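Local coordinates for protein saframycin Mx1 synthetase B (Legionella pneumophila subsp. pneumophila, PDB 3KXW) that belongs to the ANL superfamily of AMP-binding enzymes and holds 5'-O-[(S)-(dodecanoyloxy)(hydroxy)phosphoryl]adenosine in a pocket of the chain, at residues A[195-200]-A[224-229]; A[201-205]-A[335-341]; A[220-225]-A[329-334]. All coordinates share one frame; numbering follows the deposited sequence.

Contact 1: A[195-200]-A[224-229]. With 1ZZ (5'-O-[(S)-(dodecanoyloxy)(hydroxy)phosphoryl]adenosine), chain B.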
# COMPACT_ATOMS: atom_id res chain seq x y z
N ASN A 195 -13.75 7.12 7.54
CA ASN A 195 -12.61 6.25 7.80
C ASN A 195 -11.50 6.92 8.59
O ASN A 195 -10.90 6.30 9.46
CB ASN A 195 -12.06 5.59 6.53
CG ASN A 195 -11.43 4.23 6.83
OD1 ASN A 195 -10.22 4.05 6.75
ND2 ASN A 195 -12.26 3.28 7.23
N LEU A 196 -11.22 8.19 8.28
CA LEU A 196 -10.25 8.96 9.06
C LEU A 196 -10.61 8.96 10.53
O LEU A 196 -9.75 8.89 11.37
CB LEU A 196 -10.12 10.41 8.57
CG LEU A 196 -9.67 10.62 7.12
CD1 LEU A 196 -9.47 12.08 6.79
CD2 LEU A 196 -8.45 9.76 6.71
N ASN A 197 -11.90 9.06 10.83
CA ASN A 197 -12.33 9.02 12.23
C ASN A 197 -12.13 7.63 12.83
O ASN A 197 -11.72 7.49 13.99
CB ASN A 197 -13.80 9.41 12.35
CG ASN A 197 -14.32 9.25 13.78
OD1 ASN A 197 -13.83 9.90 14.70
ND2 ASN A 197 -15.32 8.38 13.96
N LYS A 198 -12.43 6.61 12.05
CA LYS A 198 -12.24 5.25 12.52
C LYS A 198 -10.76 4.97 12.80
O LYS A 198 -10.42 4.35 13.80
CB LYS A 198 -12.79 4.25 11.52
CG LYS A 198 -14.30 4.12 11.58
CD LYS A 198 -14.81 3.33 10.38
CE LYS A 198 -16.23 2.82 10.59
NZ LYS A 198 -17.24 3.89 10.78
N ILE A 199 -9.88 5.46 11.93
CA ILE A 199 -8.44 5.30 12.11
C ILE A 199 -7.92 6.07 13.33
O ILE A 199 -7.21 5.51 14.19
CB ILE A 199 -7.66 5.76 10.84
CG1 ILE A 199 -8.09 4.92 9.62
CG2 ILE A 199 -6.15 5.71 11.06
CD1 ILE A 199 -7.57 5.45 8.28
N PHE A 200 -8.26 7.35 13.42
CA PHE A 200 -7.84 8.17 14.56
C PHE A 200 -8.28 7.54 15.87
O PHE A 200 -7.52 7.50 16.86
CB PHE A 200 -8.40 9.60 14.43
CG PHE A 200 -7.88 10.56 15.44
CD1 PHE A 200 -6.80 11.39 15.14
CD2 PHE A 200 -8.46 10.67 16.70
CE1 PHE A 200 -6.31 12.30 16.08
CE2 PHE A 200 -7.98 11.57 17.64
CZ PHE A 200 -6.92 12.40 17.32
N ILE A 224 -4.15 7.41 2.88
CA ILE A 224 -5.27 7.64 3.79
C ILE A 224 -4.83 7.53 5.25
O ILE A 224 -5.13 8.39 6.07
CB ILE A 224 -6.44 6.68 3.47
CG1 ILE A 224 -6.96 6.96 2.03
CG2 ILE A 224 -7.55 6.79 4.52
CD1 ILE A 224 -8.02 5.98 1.61
N GLY A 225 -4.09 6.48 5.55
CA GLY A 225 -3.57 6.28 6.89
C GLY A 225 -2.51 7.28 7.32
O GLY A 225 -2.59 7.84 8.41
N CYS A 226 -1.51 7.50 6.48
CA CYS A 226 -0.31 8.19 6.98
C CYS A 226 -0.21 9.67 6.57
O CYS A 226 0.69 10.38 7.00
CB CYS A 226 0.94 7.44 6.56
SG CYS A 226 0.94 5.74 7.18
N ILE A 227 -1.14 10.14 5.74
CA ILE A 227 -1.13 11.56 5.35
C ILE A 227 -2.46 12.24 5.68
O ILE A 227 -2.50 13.24 6.41
CB ILE A 227 -0.83 11.76 3.83
CG1 ILE A 227 0.55 11.20 3.47
CG2 ILE A 227 -0.89 13.26 3.45
CD1 ILE A 227 0.83 11.14 1.98
N LEU A 228 -3.56 11.69 5.17
CA LEU A 228 -4.86 12.32 5.35
C LEU A 228 -5.35 12.24 6.79
O LEU A 228 -5.91 13.21 7.31
CB LEU A 228 -5.89 11.80 4.36
CG LEU A 228 -5.48 11.99 2.89
CD1 LEU A 228 -6.57 11.42 2.00
CD2 LEU A 228 -5.17 13.47 2.52
N THR A 229 -5.11 11.11 7.45
CA THR A 229 -5.49 11.00 8.86
C THR A 229 -4.78 12.04 9.76
O THR A 229 -5.44 12.71 10.55
CB THR A 229 -5.33 9.57 9.41
OG1 THR A 229 -6.15 8.68 8.64
CG2 THR A 229 -5.75 9.51 10.88
P 1ZZ B . -5.62 -2.58 -1.20
C1 1ZZ B . -2.22 5.44 10.56
N1 1ZZ B . -4.93 -7.58 2.78
O1 1ZZ B . -4.02 -3.09 1.60
C2 1ZZ B . -2.12 4.13 9.76
N2 1ZZ B . -4.81 -6.56 4.77
O2 1ZZ B . -5.42 -1.77 0.24
C3 1ZZ B . -3.46 3.38 9.71
N3 1ZZ B . -4.52 -10.03 3.62
O3 1ZZ B . -6.90 -2.21 -1.77
C4 1ZZ B . -3.46 2.34 8.58
N4 1ZZ B . -4.18 -10.09 6.01
O4 1ZZ B . -4.41 -2.16 -2.18
C5 1ZZ B . -4.55 1.28 8.74
N5 1ZZ B . -4.31 -8.25 7.43
O5 1ZZ B . -5.53 -4.23 -0.98
C6 1ZZ B . -4.38 0.23 7.63
O6 1ZZ B . -4.89 -6.56 0.52
C7 1ZZ B . -5.21 -1.07 7.58
O7 1ZZ B . -6.45 -8.99 0.21
C8 1ZZ B . -4.88 -2.14 6.52
O8 1ZZ B . -8.21 -7.26 -0.05
C9 1ZZ B . -5.56 -1.76 5.20
C10 1ZZ B . -4.82 -2.26 3.93
C11 1ZZ B . -5.46 -1.57 2.69
C12 1ZZ B . -5.27 -2.48 1.47
C13 1ZZ B . -6.34 -4.89 -0.03
C14 1ZZ B . -6.04 -6.26 -0.02
C15 1ZZ B . -7.12 -7.12 0.72
C16 1ZZ B . -6.51 -8.24 1.03
C17 1ZZ B . -5.21 -7.73 1.43
C18 1ZZ B . -5.00 -6.33 3.52
C19 1ZZ B . -4.56 -8.02 4.91
C20 1ZZ B . -4.68 -8.61 3.75
C21 1ZZ B . -4.24 -10.74 4.69
C22 1ZZ B . -4.32 -8.88 6.14
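Leu-196 and Thr-229 lie alongside each other, pointing opposite ways, where segments 195-200 and 224-229 cross at -104°. The forked end of Leu-196 does the touching: CD2 presses on Thr-229 OG1 at 3.2 Å and also meets Ile-224 CG2 at 3.8 Å, while CD1 reaches the backbone at Leu-228 O. Thr-229 turns its hydroxyl back along its own helix, with OG1 anti to the carbonyl carbon (chi1 -59°), and donates to Ile-224 O at 2.8 Å. That carbonyl oxygen also accepts the i-to-i+5 bond from Thr-229 N, which arrives from the opposite face of its plane. The wider pi-type turn at 224-228 is thus gripped by two donors from one residue, and the hydroxyl is satisfied although it lies among methyl groups. Ile-199 crosses Ile-224 at about a right angle, CD1 to CG2 4.0 Å, and its CD1 also closes on Thr-229 OG1 at 3.5 Å. The other branch of Ile-199, CG2, lies between Thr-229 CG2 and the bound 1ZZ, 3.8 Å from 1ZZ C3. Gly-225 brings its carbonyl oxygen to the end of the same acyl chain, with O to C1 at 3.2 Å, so both helices wall the ligand pocket. Around this buried crossing, strand 169-174 backs Ile-224 through Phe-171 and Gln-173, and helix 76-87 meets Leu-228 through Phe-82.

Contact 2: A[201-205]-A[335-341]. With 1ZZ (5'-O-[(S)-(dodecanoyloxy)(hydroxy)phosphoryl]adenosine), chain B.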
# COMPACT_ATOMS: atom_id res chain seq x y z
N THR A 201 -9.49 7.02 15.88
CA THR A 201 -10.07 6.47 17.10
C THR A 201 -9.48 5.12 17.44
O THR A 201 -9.06 4.90 18.58
CB THR A 201 -11.57 6.31 16.96
OG1 THR A 201 -12.16 7.61 16.89
CG2 THR A 201 -12.13 5.59 18.16
N SER A 202 -9.45 4.24 16.45
CA SER A 202 -9.01 2.86 16.66
C SER A 202 -7.52 2.80 17.05
O SER A 202 -7.12 1.96 17.85
CB SER A 202 -9.30 1.99 15.43
OG SER A 202 -10.71 1.90 15.19
N PHE A 203 -6.73 3.72 16.49
CA PHE A 203 -5.30 3.82 16.79
C PHE A 203 -4.99 4.61 18.08
O PHE A 203 -3.84 4.87 18.39
CB PHE A 203 -4.50 4.41 15.60
CG PHE A 203 -4.18 3.40 14.52
CD1 PHE A 203 -5.21 2.79 13.79
CD2 PHE A 203 -2.86 3.05 14.24
CE1 PHE A 203 -4.92 1.83 12.79
CE2 PHE A 203 -2.57 2.10 13.23
CZ PHE A 203 -3.61 1.50 12.52
N HIS A 204 -6.03 5.00 18.81
CA HIS A 204 -5.85 5.74 20.06
C HIS A 204 -4.93 6.95 19.87
O HIS A 204 -4.05 7.20 20.70
CB HIS A 204 -5.27 4.83 21.14
CG HIS A 204 -6.24 3.85 21.71
ND1 HIS A 204 -7.29 3.32 20.99
CD2 HIS A 204 -6.30 3.26 22.94
CE1 HIS A 204 -7.97 2.47 21.75
NE2 HIS A 204 -7.38 2.41 22.93
N MSE A 205 -5.12 7.70 18.79
CA MSE A 205 -4.31 8.88 18.53
C MSE A 205 -4.65 9.98 19.52
O MSE A 205 -5.77 10.05 20.00
CB MSE A 205 -4.55 9.39 17.11
CG MSE A 205 -4.15 8.36 16.08
SE MSE A 205 -3.95 9.08 14.29
CE MSE A 205 -3.59 7.38 13.42
N LEU A 335 -9.45 1.22 6.57
CA LEU A 335 -9.38 0.34 7.75
C LEU A 335 -10.69 -0.38 8.03
O LEU A 335 -11.71 0.28 8.20
CB LEU A 335 -8.95 1.16 8.97
CG LEU A 335 -8.89 0.44 10.32
CD1 LEU A 335 -7.80 -0.66 10.32
CD2 LEU A 335 -8.67 1.47 11.43
N VAL A 336 -10.64 -1.72 8.12
CA VAL A 336 -11.82 -2.56 8.36
C VAL A 336 -11.75 -3.27 9.71
O VAL A 336 -12.73 -3.25 10.46
CB VAL A 336 -12.01 -3.61 7.23
CG1 VAL A 336 -13.16 -4.61 7.53
CG2 VAL A 336 -12.29 -2.89 5.92
N THR A 337 -10.61 -3.87 10.03
CA THR A 337 -10.42 -4.50 11.34
C THR A 337 -9.09 -4.13 11.97
O THR A 337 -8.12 -3.87 11.27
CB THR A 337 -10.49 -6.07 11.27
OG1 THR A 337 -9.35 -6.60 10.60
CG2 THR A 337 -11.73 -6.53 10.55
N GLY A 338 -9.05 -4.11 13.30
CA GLY A 338 -7.84 -3.87 14.05
C GLY A 338 -8.10 -4.09 15.53
O GLY A 338 -9.25 -3.98 15.98
N GLY A 339 -7.06 -4.39 16.29
CA GLY A 339 -7.26 -4.67 17.70
C GLY A 339 -7.18 -3.44 18.58
O GLY A 339 -7.47 -2.33 18.15
N THR A 340 -6.76 -3.66 19.83
CA THR A 340 -6.54 -2.58 20.78
C THR A 340 -5.03 -2.29 20.88
O THR A 340 -4.24 -3.17 21.21
CB THR A 340 -7.06 -2.98 22.17
OG1 THR A 340 -8.46 -3.29 22.08
CG2 THR A 340 -6.84 -1.86 23.17
N PRO A 341 -4.63 -1.04 20.57
CA PRO A 341 -3.21 -0.67 20.59
C PRO A 341 -2.54 -0.97 21.95
O PRO A 341 -3.16 -0.74 22.99
CB PRO A 341 -3.23 0.84 20.31
CG PRO A 341 -4.52 1.04 19.51
CD PRO A 341 -5.50 0.03 20.06
P 1ZZ B . -5.62 -2.58 -1.20
C1 1ZZ B . -2.22 5.44 10.56
N1 1ZZ B . -4.93 -7.58 2.78
O1 1ZZ B . -4.02 -3.09 1.60
C2 1ZZ B . -2.12 4.13 9.76
N2 1ZZ B . -4.81 -6.56 4.77
O2 1ZZ B . -5.42 -1.77 0.24
C3 1ZZ B . -3.46 3.38 9.71
N3 1ZZ B . -4.52 -10.03 3.62
O3 1ZZ B . -6.90 -2.21 -1.77
C4 1ZZ B . -3.46 2.34 8.58
N4 1ZZ B . -4.18 -10.09 6.01
O4 1ZZ B . -4.41 -2.16 -2.18
C5 1ZZ B . -4.55 1.28 8.74
N5 1ZZ B . -4.31 -8.25 7.43
O5 1ZZ B . -5.53 -4.23 -0.98
C6 1ZZ B . -4.38 0.23 7.63
O6 1ZZ B . -4.89 -6.56 0.52
C7 1ZZ B . -5.21 -1.07 7.58
O7 1ZZ B . -6.45 -8.99 0.21
C8 1ZZ B . -4.88 -2.14 6.52
O8 1ZZ B . -8.21 -7.26 -0.05
C9 1ZZ B . -5.56 -1.76 5.20
C10 1ZZ B . -4.82 -2.26 3.93
C11 1ZZ B . -5.46 -1.57 2.69
C12 1ZZ B . -5.27 -2.48 1.47
C13 1ZZ B . -6.34 -4.89 -0.03
C14 1ZZ B . -6.04 -6.26 -0.02
C15 1ZZ B . -7.12 -7.12 0.72
C16 1ZZ B . -6.51 -8.24 1.03
C17 1ZZ B . -5.21 -7.73 1.43
C18 1ZZ B . -5.00 -6.33 3.52
C19 1ZZ B . -4.56 -8.02 4.91
C20 1ZZ B . -4.68 -8.61 3.75
C21 1ZZ B . -4.24 -10.74 4.69
C22 1ZZ B . -4.32 -8.88 6.14
O HOH W 1 -8.85 -0.02 18.79
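His-204 and Pro-341 meet ring to ring at the Schellman motif that ends helix 189-202, their side chains nearly perpendicular. Pro-341 CD sits over one face of the imidazole in a CH-pi contact, 3.9 Å from the ring centroid and 16° off its normal. Pro-341 CG reaches Ser-202 O at 3.2 Å, so the proline also rests on the carbonyl of the last helical residue. On the side of the bound group Leu-335 points CD2 at the edge of the Phe-203 ring, 4.0 Å from CE1, and touches Ser-202 CB. Swung opposite its amide nitrogen (chi1 177°), the Leu-335 fork sends CD1 to 1ZZ C7 at 3.8 Å. Phe-203 CZ abuts 1ZZ C3 at 3.4 Å and 1ZZ C1 lies above one ring face, toward its rim, so helix end and strand line the acyl part of the pocket. Further out, Tyr-324 of strand 323-328 meets the Phe-203 ring and touches Pro-341. The positive phi of His-204 lets its N return to Thr-201 O, and Met-205 N to Phe-200 O. A classic beta bulge, Val-336 and Thr-337 facing Tyr-327, interrupts the strand. One water joins the two backbones, 2.8 Å from both Ser-202 O and Gly-339 O.

Contact 3: A[220-225]-A[329-334]. With 1ZZ (5'-O-[(S)-(dodecanoyloxy)(hydroxy)phosphoryl]adenosine), chain B.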
# COMPACT_ATOMS: atom_id res chain seq x y z
N ASP A 220 -3.58 3.22 -0.91
CA ASP A 220 -4.45 3.66 0.18
C ASP A 220 -3.79 3.82 1.57
O ASP A 220 -3.98 4.83 2.21
CB ASP A 220 -5.70 2.77 0.29
CG ASP A 220 -5.38 1.30 0.42
OD1 ASP A 220 -4.19 0.97 0.69
OD2 ASP A 220 -6.32 0.48 0.26
N MSE A 221 -3.01 2.85 2.02
CA MSE A 221 -2.42 2.94 3.36
C MSE A 221 -1.54 4.18 3.58
O MSE A 221 -1.70 4.90 4.57
CB MSE A 221 -1.63 1.66 3.66
CG MSE A 221 -1.56 1.33 5.11
SE MSE A 221 -1.21 -0.60 5.46
CE MSE A 221 0.45 -0.71 4.45
N GLY A 222 -0.61 4.41 2.66
CA GLY A 222 0.31 5.53 2.76
C GLY A 222 -0.37 6.87 2.52
O GLY A 222 0.10 7.90 3.01
N LEU A 223 -1.48 6.87 1.78
CA LEU A 223 -2.23 8.11 1.54
C LEU A 223 -3.24 8.36 2.67
O LEU A 223 -3.18 9.38 3.35
CB LEU A 223 -2.97 8.05 0.18
CG LEU A 223 -3.95 9.20 -0.06
CD1 LEU A 223 -3.25 10.56 0.01
CD2 LEU A 223 -4.70 9.04 -1.39
N ILE A 224 -4.15 7.41 2.88
CA ILE A 224 -5.27 7.64 3.79
C ILE A 224 -4.83 7.53 5.25
O ILE A 224 -5.13 8.39 6.07
CB ILE A 224 -6.44 6.68 3.47
CG1 ILE A 224 -6.96 6.96 2.03
CG2 ILE A 224 -7.55 6.79 4.52
CD1 ILE A 224 -8.02 5.98 1.61
N GLY A 225 -4.09 6.48 5.55
CA GLY A 225 -3.57 6.28 6.89
C GLY A 225 -2.51 7.28 7.32
O GLY A 225 -2.59 7.84 8.41
N LEU A 329 -9.13 -2.63 2.79
CA LEU A 329 -8.99 -2.54 1.34
C LEU A 329 -9.55 -1.23 0.82
O LEU A 329 -10.35 -0.58 1.50
CB LEU A 329 -9.62 -3.72 0.60
CG LEU A 329 -10.91 -4.48 0.92
CD1 LEU A 329 -11.79 -3.95 2.07
CD2 LEU A 329 -11.71 -4.88 -0.33
N ALA A 330 -9.14 -0.86 -0.38
CA ALA A 330 -9.48 0.45 -0.93
C ALA A 330 -10.99 0.60 -1.07
O ALA A 330 -11.52 1.69 -0.91
CB ALA A 330 -8.82 0.64 -2.26
N GLU A 331 -11.67 -0.50 -1.38
CA GLU A 331 -13.13 -0.50 -1.59
C GLU A 331 -13.89 -0.13 -0.32
O GLU A 331 -15.06 0.27 -0.36
CB GLU A 331 -13.61 -1.86 -2.13
CG GLU A 331 -13.26 -2.09 -3.60
CD GLU A 331 -11.89 -2.71 -3.79
OE1 GLU A 331 -11.06 -2.63 -2.85
OE2 GLU A 331 -11.64 -3.30 -4.88
N ALA A 332 -13.22 -0.27 0.83
CA ALA A 332 -13.80 0.15 2.10
C ALA A 332 -13.06 1.37 2.66
O ALA A 332 -13.03 1.60 3.87
CB ALA A 332 -13.79 -0.99 3.10
N THR A 333 -12.51 2.16 1.74
CA THR A 333 -11.69 3.32 2.03
C THR A 333 -10.34 2.89 2.57
O THR A 333 -9.33 3.06 1.91
CB THR A 333 -12.41 4.36 2.94
OG1 THR A 333 -13.60 4.79 2.28
CG2 THR A 333 -11.55 5.54 3.14
N LEU A 334 -10.31 2.31 3.77
CA LEU A 334 -9.06 1.72 4.23
C LEU A 334 -9.31 0.73 5.35
O LEU A 334 -9.36 -0.47 5.10
CB LEU A 334 -8.06 2.78 4.69
CG LEU A 334 -6.67 2.23 5.04
CD1 LEU A 334 -5.96 1.72 3.79
CD2 LEU A 334 -5.86 3.33 5.72
P 1ZZ B . -5.62 -2.58 -1.20
C1 1ZZ B . -2.22 5.44 10.56
N1 1ZZ B . -4.93 -7.58 2.78
O1 1ZZ B . -4.02 -3.09 1.60
C2 1ZZ B . -2.12 4.13 9.76
N2 1ZZ B . -4.81 -6.56 4.77
O2 1ZZ B . -5.42 -1.77 0.24
C3 1ZZ B . -3.46 3.38 9.71
N3 1ZZ B . -4.52 -10.03 3.62
O3 1ZZ B . -6.90 -2.21 -1.77
C4 1ZZ B . -3.46 2.34 8.58
N4 1ZZ B . -4.18 -10.09 6.01
O4 1ZZ B . -4.41 -2.16 -2.18
C5 1ZZ B . -4.55 1.28 8.74
N5 1ZZ B . -4.31 -8.25 7.43
O5 1ZZ B . -5.53 -4.23 -0.98
C6 1ZZ B . -4.38 0.23 7.63
O6 1ZZ B . -4.89 -6.56 0.52
C7 1ZZ B . -5.21 -1.07 7.58
O7 1ZZ B . -6.45 -8.99 0.21
C8 1ZZ B . -4.88 -2.14 6.52
O8 1ZZ B . -8.21 -7.26 -0.05
C9 1ZZ B . -5.56 -1.76 5.20
C10 1ZZ B . -4.82 -2.26 3.93
C11 1ZZ B . -5.46 -1.57 2.69
C12 1ZZ B . -5.27 -2.48 1.47
C13 1ZZ B . -6.34 -4.89 -0.03
C14 1ZZ B . -6.04 -6.26 -0.02
C15 1ZZ B . -7.12 -7.12 0.72
C16 1ZZ B . -6.51 -8.24 1.03
C17 1ZZ B . -5.21 -7.73 1.43
C18 1ZZ B . -5.00 -6.33 3.52
C19 1ZZ B . -4.56 -8.02 4.91
C20 1ZZ B . -4.68 -8.61 3.75
C21 1ZZ B . -4.24 -10.74 4.69
C22 1ZZ B . -4.32 -8.88 6.14
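The carboxylate of Asp-220 carries Leu-334 CD1 over one face, 3.4 Å from Asp-220 CG, while its two oxygens face 1ZZ O2, which joins the phosphorus to the acyl carbon. Asp-220 OD2 comes within 2.4 Å of 1ZZ O2, a spacing too short to be taken at face value. OD2 also approaches Ala-330 N, but at a poor angle; that N-H instead donates to 1ZZ O3 at 3.0 Å and 156°. Leu-334 is the apolar bridge. Extended away from its backbone N (chi1 -173°), it spreads its two methyls over the first helical turn, CD1 covering the carboxylate and lying 3.5 Å from 1ZZ C11, CD2 meeting Gly-225 N at 3.6 Å. Ile-224 runs alongside it with its tip pointing the other way and lies roughly square to Thr-333, CD1 to Thr-333 O 3.2 Å. Met-221, a selenomethionine, bends away at chi3 and lays SE beside 1ZZ C6. The start of helix 220-233 and the loop between strands 323-328 and 335-338 thus flank the phosphate and acyl chain. Gln-173 of strand 169-174 touches Asp-220, Ile-224 and Ala-330 and bonds Thr-333 O; helix 189-202 borders Leu-334 through Asn-195 and Ile-199.

How the contacts relate
From the N terminus, helix 189-202 and the turn that ends it supply the first segments of contacts 1 and 2. Contact 1 closes a short loop of 23 residues on helix 220-233. That helix has by then opened contact 3, whose first segment shares Ile-224 and Gly-225 with the second segment of contact 1. Contact 3 closes a loop of 103 residues at 329-334, and contact 2 closes a longer one immediately afterwards at 335-341. Contact 3 therefore lies within the span of contact 2, whereas contacts 1 and 2 cross. A hydrogen bond from Leu-335 N to Asn-195 OD1 joins contacts 1 and 2. Together they tie two helices to strand 335-338 and its preceding loop around 1ZZ.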